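Local coordinates for fumarate lyase (Mesorhizobium sp., PDB 3C8T), which belongs to the fumarate lyase superfamily, a group of largely helical enzymes, and is found here as an assembly of four chains, at residues E19-Q24 and E327-A332; I27-E32 and T112-R117. All coordinates share one frame; numbering follows the deposited sequence.

Overall arrangement
Both contacts join the N-terminal part of the chain to long helices, and their centres lie about 12 Å apart. Contact 1 sets the turn at 19-24, between helices 15-20 and 23-43, against helix 315-344. Contact 2 follows helix 23-43 further along and packs it on helix 104-140. Along the chain the order is 19-24, 27-32, 112-117 and 327-332, so contact 2 falls within the span that contact 1 closes. The two touch directly: Q115 of contact 2 reaches the backbone at L20, and I116 packs on F329. Together they pack the N-terminal turn and helix 23-43 against helices 104-140 and 315-344, long helices of the kind that form the central bundle in this superfamily.

Contact 1 of 2, residues E19-Q24 and E327-A332; sequences ELFSAQ and EGFAVA
F21 packs its ring against F329, and these two phenylalanines make essentially the whole contact; the residues before and after F21 shape the turn that presents it. E19 lies in the last part of helix 15-20, and its carbonyl oxygen takes two bonds from S22: the backbone N of S22 sits 3.2 Å from E19 O, and S22 OG comes within 2.7 Å of E19 O. The hydroxyl approaches in the carbonyl plane with a C=O...O angle of 146°, so one acceptor ties down both the backbone and the side chain of S22. L20 follows, its CB directed toward helix 315-344 although its side chain stops short of it. At F21 the chain leaves helical geometry. The ring is swung to the side of its own backbone N (chi1 -78°), which carries it out to F329. There F21 CE2 lies 3.7 Å from F329 CB, and F21 CZ is 4.0 Å from F329 CD2. The ring centroids are 5.7 Å apart and the planes inclined by 33°; the contact is apolar packing between two buried side chains. S22 then takes the N-cap position of helix 23-43, and its OG also makes a weak bond to the N of S25. A23 begins that helix. On the far partner, F329 is wedged between helices, touching I116 and I123 of helix 104-140 as well as T234 and L238 of helix 229-255. F21 for its part rests on Q115, so the turn, lying against helices 315-344 and 104-140, is itself packed against by Y8 of a second subunit.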
loop_
_atom_site.group_PDB
_atom_site.type_symbol
_atom_site.label_atom_id
_atom_site.label_comp_id
_atom_site.label_asym_id
_atom_site.label_seq_id
_atom_site.Cartn_x
_atom_site.Cartn_y
_atom_site.Cartn_z
ATOM N N GLU A 19 4.243 6.708 25.701
ATOM C CA GLU A 19 3.745 7.459 26.860
ATOM C C GLU A 19 3.086 8.744 26.386
ATOM O O GLU A 19 1.983 9.069 26.795
ATOM C CB GLU A 19 4.831 7.758 27.901
ATOM C CG GLU A 19 4.211 8.375 29.198
ATOM C CD GLU A 19 5.202 8.518 30.366
ATOM O OE1 GLU A 19 5.269 7.593 31.218
ATOM O OE2 GLU A 19 5.920 9.555 30.429
ATOM N N LEU A 20 3.767 9.443 25.486
ATOM C CA LEU A 20 3.200 10.596 24.814
ATOM C C LEU A 20 1.785 10.443 24.197
ATOM O O LEU A 20 0.984 11.366 24.275
ATOM C CB LEU A 20 4.166 11.067 23.761
ATOM C CG LEU A 20 3.602 12.209 22.942
ATOM C CD1 LEU A 20 3.364 13.463 23.820
ATOM C CD2 LEU A 20 4.536 12.474 21.764
ATOM N N PHE A 21 1.478 9.302 23.586
ATOM C CA PHE A 21 0.162 9.110 22.958
ATOM C C PHE A 21 -0.788 8.232 23.793
ATOM O O PHE A 21 -1.832 7.786 23.303
ATOM C CB PHE A 21 0.337 8.549 21.528
ATOM C CG PHE A 21 0.747 9.594 20.523
ATOM C CD1 PHE A 21 -0.218 10.450 19.949
ATOM C CD2 PHE A 21 2.081 9.778 20.198
ATOM C CE1 PHE A 21 0.148 11.441 19.037
ATOM C CE2 PHE A 21 2.464 10.794 19.272
ATOM C CZ PHE A 21 1.500 11.626 18.705
ATOM N N SER A 22 -0.413 7.991 25.051
ATOM C CA SER A 22 -1.242 7.227 25.980
ATOM C C SER A 22 -2.554 7.977 26.268
ATOM O O SER A 22 -2.671 9.180 26.025
ATOM C CB SER A 22 -0.475 7.005 27.295
ATOM O OG SER A 22 -0.273 8.237 27.967
ATOM N N ALA A 23 -3.522 7.270 26.809
ATOM C CA ALA A 23 -4.806 7.866 27.150
ATOM C C ALA A 23 -4.659 9.019 28.145
ATOM O O ALA A 23 -5.264 10.093 27.973
ATOM C CB ALA A 23 -5.674 6.830 27.720
ATOM N N GLN A 24 -3.843 8.788 29.176
ATOM C CA GLN A 24 -3.626 9.737 30.274
ATOM C C GLN A 24 -3.066 11.035 29.732
ATOM O O GLN A 24 -3.535 12.135 30.075
ATOM C CB GLN A 24 -2.656 9.135 31.295
ATOM C CG GLN A 24 -3.169 7.823 32.022
ATOM C CD GLN A 24 -3.400 6.536 31.131
ATOM O OE1 GLN A 24 -2.991 6.431 29.948
ATOM N NE2 GLN A 24 -4.064 5.547 31.737
ATOM N N GLU A 327 0.805 5.551 16.065
ATOM C CA GLU A 327 1.680 4.427 15.739
ATOM C C GLU A 327 2.786 4.807 14.741
ATOM O O GLU A 327 3.907 4.368 14.882
ATOM C CB GLU A 327 0.857 3.242 15.222
ATOM C CG GLU A 327 -0.103 2.685 16.265
ATOM C CD GLU A 327 -1.044 1.614 15.688
ATOM O OE1 GLU A 327 -0.585 0.804 14.832
ATOM O OE2 GLU A 327 -2.237 1.567 16.103
ATOM N N GLY A 328 2.478 5.616 13.727
ATOM C CA GLY A 328 3.544 6.172 12.841
ATOM C C GLY A 328 4.634 6.814 13.691
ATOM O O GLY A 328 5.827 6.585 13.445
ATOM N N PHE A 329 4.230 7.590 14.709
ATOM C CA PHE A 329 5.182 8.276 15.604
ATOM C C PHE A 329 5.990 7.336 16.476
ATOM O O PHE A 329 7.188 7.511 16.602
ATOM C CB PHE A 329 4.502 9.349 16.494
ATOM C CG PHE A 329 4.526 10.757 15.895
ATOM C CD1 PHE A 329 5.653 11.575 16.022
ATOM C CD2 PHE A 329 3.423 11.255 15.197
ATOM C CE1 PHE A 329 5.671 12.879 15.486
ATOM C CE2 PHE A 329 3.442 12.534 14.619
ATOM C CZ PHE A 329 4.559 13.358 14.778
ATOM N N ALA A 330 5.319 6.369 17.090
ATOM C CA ALA A 330 5.947 5.415 17.973
ATOM C C ALA A 330 6.994 4.565 17.255
ATOM O O ALA A 330 8.122 4.394 17.751
ATOM C CB ALA A 330 4.881 4.512 18.607
ATOM N N VAL A 331 6.607 3.999 16.110
ATOM C CA VAL A 331 7.495 3.165 15.302
ATOM C C VAL A 331 8.639 3.996 14.676
ATOM O O VAL A 331 9.807 3.593 14.731
ATOM C CB VAL A 331 6.709 2.437 14.201
ATOM C CG1 VAL A 331 7.683 1.669 13.272
ATOM C CG2 VAL A 331 5.641 1.509 14.810
ATOM N N ALA A 332 8.330 5.158 14.100
ATOM C CA ALA A 332 9.427 5.943 13.546
ATOM C C ALA A 332 10.458 6.375 14.599
ATOM O O ALA A 332 11.646 6.400 14.331
ATOM C CB ALA A 332 8.905 7.174 12.747
#

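Contact 2 of 2, residues I27-E32 and T112-R117; sequences ISRCVE and TVLQIR
R29 reaches L114 because its chain folds twice, at chi2 (-34°, away from a staggered value) and at chi3, laying the guanidinium over the leucine. L114 CB stands 3.8 Å above one face of that group, offset toward its rim. Chi1 (-49°), with CG beside the backbone N, sets R29 CG 4.0 Å from Q115 CG, where the two side chains cross. E32, one turn on and extended, holds the guanidinium from its edge: R29 NE donates to E32 OE1 at 2.9 Å, on the syn side but tilted out of the carboxylate plane, and the bond is bent; a weak bond joins R29 NH1 to the same oxygen. R29 NH2 adds a salt bridge to D118, so two acids restrain how the group can turn. E32 CD also touches L114 CD1 at 4.0 Å, putting the leucine under both members of the ion pair. A water gives a hydrogen bond to L114 O at 2.7 Å and weakly links R29 NH1 with R117 NE. Between these segments the helix axes come within 9.4 Å at 116°. The arrangement is a steep helix-helix crossing in which a folded arginine covers a leucine, joining helix 23-43 to helix 104-140, probably one of the long central helices of the fumarate lyase fold.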
loop_
_atom_site.group_PDB
_atom_site.type_symbol
_atom_site.label_atom_id
_atom_site.label_comp_id
_atom_site.label_asym_id
_atom_site.label_seq_id
_atom_site.Cartn_x
_atom_site.Cartn_y
_atom_site.Cartn_z
ATOM N N ILE A 27 -5.913 12.759 27.376
ATOM C CA ILE A 27 -6.835 13.380 28.322
ATOM C C ILE A 27 -6.264 14.625 28.960
ATOM O O ILE A 27 -6.930 15.652 28.964
ATOM C CB ILE A 27 -7.337 12.370 29.425
ATOM C CG1 ILE A 27 -8.164 11.250 28.768
ATOM C CG2 ILE A 27 -8.102 13.116 30.575
ATOM C CD1 ILE A 27 -9.255 11.749 27.766
ATOM N N SER A 28 -5.044 14.577 29.488
ATOM C CA SER A 28 -4.495 15.820 30.094
ATOM C C SER A 28 -4.353 17.011 29.087
ATOM O O SER A 28 -4.577 18.183 29.465
ATOM C CB SER A 28 -3.213 15.553 30.876
ATOM O OG SER A 28 -2.147 15.387 29.985
ATOM N N ARG A 29 -4.039 16.716 27.822
ATOM C CA ARG A 29 -4.043 17.745 26.755
ATOM C C ARG A 29 -5.456 18.224 26.434
ATOM O O ARG A 29 -5.635 19.379 26.086
ATOM C CB ARG A 29 -3.396 17.262 25.444
ATOM C CG ARG A 29 -2.013 16.571 25.512
ATOM C CD ARG A 29 -1.058 17.068 26.592
ATOM N NE ARG A 29 -0.551 18.425 26.377
ATOM C CZ ARG A 29 0.684 18.720 25.958
ATOM N NH1 ARG A 29 1.055 19.986 25.796
ATOM N NH2 ARG A 29 1.538 17.753 25.670
ATOM N N CYS A 30 -6.436 17.320 26.541
ATOM C CA CYS A 30 -7.860 17.647 26.411
ATOM C C CYS A 30 -8.337 18.643 27.455
ATOM O O CYS A 30 -8.998 19.642 27.120
ATOM C CB CYS A 30 -8.737 16.390 26.419
ATOM S SG CYS A 30 -8.709 15.389 24.848
ATOM N N VAL A 31 -7.978 18.387 28.717
ATOM C CA VAL A 31 -8.200 19.341 29.800
ATOM C C VAL A 31 -7.461 20.654 29.517
ATOM O O VAL A 31 -8.067 21.743 29.602
ATOM C CB VAL A 31 -7.757 18.750 31.174
ATOM C CG1 VAL A 31 -8.023 19.730 32.288
ATOM C CG2 VAL A 31 -8.455 17.419 31.449
ATOM N N GLU A 32 -6.173 20.563 29.155
ATOM C CA GLU A 32 -5.378 21.751 28.807
ATOM C C GLU A 32 -6.087 22.636 27.782
ATOM O O GLU A 32 -6.141 23.855 27.933
ATOM C CB GLU A 32 -3.938 21.366 28.376
ATOM C CG GLU A 32 -3.152 22.522 27.780
ATOM C CD GLU A 32 -1.726 22.186 27.352
ATOM O OE1 GLU A 32 -1.269 21.017 27.515
ATOM O OE2 GLU A 32 -1.046 23.124 26.846
ATOM N N THR A 112 -4.521 16.417 19.975
ATOM C CA THR A 112 -3.623 15.702 19.043
ATOM C C THR A 112 -2.493 16.595 18.583
ATOM O O THR A 112 -1.332 16.171 18.579
ATOM C CB THR A 112 -4.392 15.092 17.840
ATOM O OG1 THR A 112 -5.361 14.172 18.350
ATOM C CG2 THR A 112 -3.471 14.359 16.850
ATOM N N VAL A 113 -2.813 17.826 18.188
ATOM C CA VAL A 113 -1.766 18.763 17.770
ATOM C C VAL A 113 -0.749 19.026 18.906
ATOM O O VAL A 113 0.451 19.090 18.673
ATOM C CB VAL A 113 -2.376 20.055 17.140
ATOM C CG1 VAL A 113 -1.397 21.204 17.116
ATOM C CG2 VAL A 113 -2.901 19.767 15.699
ATOM N N LEU A 114 -1.215 19.103 20.141
ATOM C CA LEU A 114 -0.315 19.305 21.270
ATOM C C LEU A 114 0.657 18.122 21.448
ATOM O O LEU A 114 1.838 18.322 21.748
ATOM C CB LEU A 114 -1.110 19.547 22.574
ATOM C CG LEU A 114 -1.923 20.852 22.569
ATOM C CD1 LEU A 114 -2.924 20.851 23.726
ATOM C CD2 LEU A 114 -1.016 22.041 22.624
ATOM N N GLN A 115 0.151 16.900 21.296
ATOM C CA GLN A 115 1.006 15.729 21.307
ATOM C C GLN A 115 1.987 15.745 20.122
ATOM O O GLN A 115 3.183 15.521 20.307
ATOM C CB GLN A 115 0.124 14.502 21.245
ATOM C CG GLN A 115 -0.699 14.218 22.537
ATOM C CD GLN A 115 -1.665 13.057 22.320
ATOM O OE1 GLN A 115 -2.331 12.988 21.298
ATOM N NE2 GLN A 115 -1.709 12.123 23.257
ATOM N N ILE A 116 1.494 15.992 18.907
ATOM C CA ILE A 116 2.369 16.152 17.718
ATOM C C ILE A 116 3.533 17.157 17.938
ATOM O O ILE A 116 4.655 16.918 17.473
ATOM C CB ILE A 116 1.547 16.495 16.428
ATOM C CG1 ILE A 116 0.602 15.304 16.053
ATOM C CG2 ILE A 116 2.443 16.769 15.242
ATOM C CD1 ILE A 116 -0.395 15.608 14.912
ATOM N N ARG A 117 3.272 18.274 18.630
ATOM C CA ARG A 117 4.345 19.181 19.018
ATOM C C ARG A 117 5.435 18.474 19.839
ATOM O O ARG A 117 6.639 18.600 19.545
ATOM C CB ARG A 117 3.807 20.387 19.783
ATOM C CG ARG A 117 4.911 21.386 20.054
ATOM C CD ARG A 117 4.394 22.788 20.198
ATOM N NE ARG A 117 3.480 22.877 21.324
ATOM C CZ ARG A 117 2.829 23.986 21.649
ATOM N NH1 ARG A 117 3.008 25.083 20.930
ATOM N NH2 ARG A 117 1.997 23.982 22.674
HETATM O O HOH W 1 2.824 20.216 23.324
#